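Local coordinates for protein uncharacterized conserved (Bdellovibrio bacteriovorus, PDB 7O21) that probably acts as an LD-carboxypeptidase of the YkuD family that edits cell-wall peptidoglycan and thereby generates the curved shape of this predatory bacterium, at residues A[51-55]-A[67-72]; A[134-140]-A[151-156]. One frame throughout, in Å; residues are numbered along the deposited sequence.

Contact 1 of 2, residues A[51-55]-A[67-72]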
# COMPACT_ATOMS: atom_id res chain seq x y z
N ARG A 51 -13.78 19.54 -17.85
CA ARG A 51 -13.95 19.96 -16.46
C ARG A 51 -15.21 19.35 -15.85
O ARG A 51 -16.06 20.03 -15.26
CB ARG A 51 -13.93 21.50 -16.33
CG ARG A 51 -12.58 22.11 -16.67
CD ARG A 51 -12.69 23.64 -16.78
NE ARG A 51 -13.67 24.03 -17.79
CZ ARG A 51 -13.36 24.59 -18.96
NH1 ARG A 51 -12.09 24.82 -19.27
NH2 ARG A 51 -14.32 24.91 -19.81
N LYS A 52 -15.33 18.02 -15.96
CA LYS A 52 -16.52 17.32 -15.49
C LYS A 52 -16.13 16.04 -14.77
O LYS A 52 -15.20 15.34 -15.20
CB LYS A 52 -17.47 16.96 -16.63
CG LYS A 52 -18.01 18.15 -17.41
CD LYS A 52 -19.06 18.91 -16.63
CE LYS A 52 -19.83 19.85 -17.54
NZ LYS A 52 -19.85 21.23 -17.00
N LEU A 53 -16.87 15.72 -13.73
CA LEU A 53 -16.75 14.45 -13.02
C LEU A 53 -18.10 13.76 -13.09
O LEU A 53 -19.12 14.35 -12.71
CB LEU A 53 -16.35 14.69 -11.57
CG LEU A 53 -16.17 13.48 -10.66
CD1 LEU A 53 -15.24 13.87 -9.51
CD2 LEU A 53 -17.51 12.99 -10.11
N SER A 54 -18.12 12.51 -13.55
CA SER A 54 -19.35 11.75 -13.71
C SER A 54 -19.29 10.50 -12.85
O SER A 54 -18.22 9.98 -12.54
CB SER A 54 -19.56 11.31 -15.16
OG SER A 54 -19.43 12.39 -16.07
N VAL A 55 -20.47 10.03 -12.44
CA VAL A 55 -20.61 8.76 -11.74
C VAL A 55 -21.32 7.79 -12.66
O VAL A 55 -22.39 8.10 -13.19
CB VAL A 55 -21.38 8.92 -10.42
CG1 VAL A 55 -21.42 7.59 -9.68
CG2 VAL A 55 -20.72 9.98 -9.56
N THR A 67 -24.97 10.61 -12.60
CA THR A 67 -24.87 12.03 -12.26
C THR A 67 -23.56 12.59 -12.80
O THR A 67 -22.69 11.86 -13.28
CB THR A 67 -25.00 12.24 -10.75
OG1 THR A 67 -25.26 13.63 -10.48
CG2 THR A 67 -23.72 11.81 -10.04
N GLU A 68 -23.45 13.92 -12.75
CA GLU A 68 -22.31 14.63 -13.31
C GLU A 68 -22.22 16.00 -12.65
O GLU A 68 -23.24 16.65 -12.41
CB GLU A 68 -22.50 14.80 -14.83
CG GLU A 68 -21.33 15.44 -15.54
CD GLU A 68 -21.43 15.28 -17.04
OE1 GLU A 68 -21.49 14.12 -17.51
OE2 GLU A 68 -21.44 16.29 -17.75
N TYR A 69 -21.00 16.44 -12.37
CA TYR A 69 -20.77 17.70 -11.69
C TYR A 69 -19.53 18.37 -12.29
O TYR A 69 -18.69 17.71 -12.88
CB TYR A 69 -20.50 17.47 -10.20
CG TYR A 69 -21.58 16.67 -9.50
CD1 TYR A 69 -22.81 17.25 -9.24
CD2 TYR A 69 -21.36 15.36 -9.10
CE1 TYR A 69 -23.81 16.54 -8.61
CE2 TYR A 69 -22.37 14.64 -8.45
CZ TYR A 69 -23.58 15.25 -8.21
OH TYR A 69 -24.59 14.57 -7.58
N PRO A 70 -19.41 19.69 -12.12
CA PRO A 70 -18.15 20.34 -12.48
C PRO A 70 -17.00 19.84 -11.62
O PRO A 70 -17.17 19.48 -10.45
CB PRO A 70 -18.43 21.83 -12.22
CG PRO A 70 -19.94 21.94 -12.12
CD PRO A 70 -20.40 20.63 -11.57
N ALA A 71 -15.81 19.83 -12.22
CA ALA A 71 -14.59 19.47 -11.51
C ALA A 71 -13.42 20.08 -12.26
O ALA A 71 -13.53 20.42 -13.44
CB ALA A 71 -14.43 17.94 -11.48
N ASP A 72 -12.29 20.22 -11.57
CA ASP A 72 -11.08 20.69 -12.22
C ASP A 72 -9.89 20.04 -11.55
O ASP A 72 -10.03 19.30 -10.57
CB ASP A 72 -10.99 22.23 -12.18
CG ASP A 72 -10.37 22.82 -13.44
OD1 ASP A 72 -9.55 22.15 -14.11
OD2 ASP A 72 -10.69 23.99 -13.75

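Contact 2 of 2, residues A[134-140]-A[151-156]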
# COMPACT_ATOMS: atom_id res chain seq x y z
N TRP A 134 -5.33 13.19 -4.78
CA TRP A 134 -6.54 13.05 -3.99
C TRP A 134 -7.70 13.62 -4.79
O TRP A 134 -7.52 14.47 -5.67
CB TRP A 134 -6.46 13.87 -2.70
CG TRP A 134 -5.53 13.38 -1.63
CD1 TRP A 134 -4.68 12.31 -1.69
CD2 TRP A 134 -5.36 13.96 -0.33
NE1 TRP A 134 -3.99 12.19 -0.50
CE2 TRP A 134 -4.40 13.19 0.35
CE3 TRP A 134 -5.94 15.05 0.32
CZ2 TRP A 134 -4.01 13.47 1.66
CZ3 TRP A 134 -5.55 15.34 1.62
CH2 TRP A 134 -4.59 14.55 2.28
N LEU A 135 -8.91 13.18 -4.43
CA LEU A 135 -10.15 13.85 -4.82
C LEU A 135 -10.62 14.64 -3.60
O LEU A 135 -10.81 14.05 -2.53
CB LEU A 135 -11.19 12.80 -5.21
CG LEU A 135 -12.64 13.29 -5.27
CD1 LEU A 135 -12.93 14.25 -6.44
CD2 LEU A 135 -13.55 12.07 -5.35
N HIS A 136 -10.74 15.95 -3.72
CA HIS A 136 -11.09 16.73 -2.54
C HIS A 136 -11.86 17.98 -2.93
O HIS A 136 -12.17 18.20 -4.09
CB HIS A 136 -9.85 17.06 -1.69
CG HIS A 136 -8.86 17.96 -2.35
ND1 HIS A 136 -9.05 19.33 -2.47
CD2 HIS A 136 -7.64 17.71 -2.89
CE1 HIS A 136 -8.00 19.86 -3.07
NE2 HIS A 136 -7.13 18.90 -3.33
N ALA A 137 -12.22 18.77 -1.92
CA ALA A 137 -12.96 20.00 -2.15
C ALA A 137 -12.07 21.20 -1.80
O ALA A 137 -10.84 21.08 -1.73
CB ALA A 137 -14.28 19.96 -1.39
N ILE A 138 -12.69 22.33 -1.63
CA ILE A 138 -11.94 23.59 -1.41
C ILE A 138 -12.95 24.63 -0.94
O ILE A 138 -14.09 24.44 -1.13
CB ILE A 138 -11.21 23.97 -2.71
CG1 ILE A 138 -9.87 24.67 -2.43
CG2 ILE A 138 -12.12 24.69 -3.69
CD1 ILE A 138 -8.81 24.43 -3.43
N PRO A 139 -12.54 25.75 -0.34
CA PRO A 139 -13.51 26.74 0.06
C PRO A 139 -14.29 27.26 -1.16
O PRO A 139 -13.81 27.44 -2.20
CB PRO A 139 -12.63 27.83 0.64
CG PRO A 139 -11.52 27.03 1.26
CD PRO A 139 -11.22 26.02 0.18
N ASP A 140 -15.52 27.63 -0.87
CA ASP A 140 -16.44 28.17 -1.91
C ASP A 140 -15.87 29.43 -2.58
O ASP A 140 -16.16 29.62 -3.73
CB ASP A 140 -17.78 28.48 -1.28
CG ASP A 140 -18.56 27.29 -0.75
OD1 ASP A 140 -18.35 26.22 -1.21
OD2 ASP A 140 -19.37 27.49 0.05
N CYS A 151 -4.41 17.07 -8.25
CA CYS A 151 -5.57 16.63 -7.49
C CYS A 151 -6.84 16.94 -8.26
O CYS A 151 -6.92 17.92 -9.00
CB CYS A 151 -5.61 17.34 -6.16
SG CYS A 151 -4.45 16.58 -4.98
N VAL A 152 -7.86 16.11 -8.05
CA VAL A 152 -9.19 16.37 -8.59
C VAL A 152 -9.97 17.17 -7.55
O VAL A 152 -10.13 16.72 -6.41
CB VAL A 152 -9.92 15.07 -8.93
CG1 VAL A 152 -11.30 15.37 -9.52
CG2 VAL A 152 -9.07 14.21 -9.88
N VAL A 153 -10.44 18.35 -7.93
CA VAL A 153 -11.08 19.27 -6.99
C VAL A 153 -12.51 19.53 -7.43
O VAL A 153 -12.76 19.80 -8.62
CB VAL A 153 -10.29 20.58 -6.88
CG1 VAL A 153 -10.82 21.45 -5.71
CG2 VAL A 153 -8.80 20.31 -6.73
N VAL A 154 -13.43 19.48 -6.47
CA VAL A 154 -14.84 19.75 -6.67
C VAL A 154 -15.31 20.68 -5.56
O VAL A 154 -14.61 20.93 -4.57
CB VAL A 154 -15.68 18.46 -6.68
CG1 VAL A 154 -15.26 17.55 -7.84
CG2 VAL A 154 -15.53 17.71 -5.36
N ARG A 155 -16.53 21.14 -5.69
CA ARG A 155 -17.14 22.00 -4.66
C ARG A 155 -17.53 21.18 -3.42
O ARG A 155 -17.67 20.00 -3.50
CB ARG A 155 -18.31 22.78 -5.27
CG ARG A 155 -17.90 23.80 -6.32
CD ARG A 155 -17.13 24.93 -5.69
NE ARG A 155 -16.41 25.75 -6.64
CZ ARG A 155 -15.42 26.52 -6.28
NH1 ARG A 155 -14.77 27.24 -7.16
NH2 ARG A 155 -15.04 26.55 -5.03
N ASN A 156 -17.73 21.86 -2.31
CA ASN A 156 -18.07 21.20 -1.03
C ASN A 156 -19.39 20.43 -1.13
O ASN A 156 -19.48 19.39 -0.60
CB ASN A 156 -18.17 22.23 0.10
CG ASN A 156 -16.82 22.73 0.52
OD1 ASN A 156 -15.96 21.92 0.81
ND2 ASN A 156 -16.63 24.03 0.54
O HOH W 1 -16.36 24.71 -2.57

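Contact 1 of 2, residues A[51-55]-A[67-72]
Val55 and Thr67 lie side by side and point the same way from a hydrogen-bonded antiparallel pair, their CG2 methyls meeting at 3.5 Å (Val55 CG2 to Thr67 CG2). The methyl of Thr67 reaches this neighbour because its OG1 stands opposite the backbone N (chi1 -165°), which turns CG2 back between N and the carbonyl carbon. Leu53 and Tyr69 share that face, but across this contact the apolar partner of Leu53 is Ala71, CB to CB at 3.8 Å. On the other face Ser54 sits against Glu68 at a non-hydrogen-bonded pair. Glu68 is extended, with CG trans to N (chi1 -176°), and brings its carboxylate beside the hydroxyl: Ser54 OG lies 3.1 Å from Glu68 OE1, although the hydroxyl proton has another acceptor within reach. OE1 is also engaged in a salt bridge with Lys65, whereas OE2 meets the aliphatic part of Lys52, 3.7 Å from its CD. Farther along, Arg51 and Asp72 run alongside each other with guanidinium and carboxylate planes 60° apart; their contact is made by Arg51 CD, 3.6 Å from Asp72 OD2, and the charged groups do not touch.

Backbone bonds fix this register. Leu53 and Tyr69 exchange a reciprocal pair, each N to the other's O at 2.8 Å, and Val55 N donates to Thr67 O. Ala71 N reaches Arg51 O at 3.1 Å from well above the carbonyl plane, where Arg51 and Lys52 form a G1 bulge opposite Asp47.

The pairing belongs to the hairpin of strands 52-59 and 62-73. Strand 42-47 flanks it beyond 52-59, strand 152-153 follows 62-73, and helix 156-163 covers the Leu53, Val55 and Tyr69 face through Leu162, Val158 and Lys161.

Contact 2 of 2, residues A[134-140]-A[151-156]
Trp134 to His136 pairs in parallel with Cys151 to Val154 through Val152 N to Trp134 O, His136 N to Val152 O and Val154 N to His136 O, at 2.9 to 3.0 Å. Cys151 SG adds a longer bond at the start, accepting Trp134 N at 3.5 Å. The same sulfur lies at the edge of the His136 ring, 4.8 Å from its centroid, while Cys151 CB comes within 3.6 Å of His136 NE2. Rotation of the imidazole is fixed from the far end: ND1 donates in the ring plane to a lone pair of Ala137 O at 2.6 Å, and Tyr109 meets the ring edge-to-face. On the other face of the sheet, away from His136 and Val153, Leu135 CD1 packs on Val152 CG1. Farther on, Asn156 ND2 donates to Asp140 OD1 from above the carboxylate, the two planes 62° apart, while Asn156 OD1 accepts Ala111 N. One water joins Ile138 O and Asp140 OD1 to Asn156 N; Arg155 is held chiefly by Val142 O. A histidine at the end of one strand beside a cysteine just before its parallel neighbour is characteristic of the YkuD catalytic domain, consistent with Cys151 as nucleophile and His136 as proton donor/acceptor.

Overall arrangement
Contacts 1 and 2 follow one another along the chain, and their centres are 11 Å apart in the same mixed sheet, where strand 62-73 borders strand 152-153. The join is probably a backbone hydrogen bond, Asp72 O to Val153 N at 2.8 Å, beside which Ala71 CB packs on Val154 CG1 at 3.8 Å. The hairpin of contact 1 thus continues the sheet past the strand that follows the predicted nucleophile. It stands back from the chemistry itself: the side chain of Asp72, at its near end, is about 9 Å from that of Cys151 and about 10 Å from that of His136, both held within contact 2.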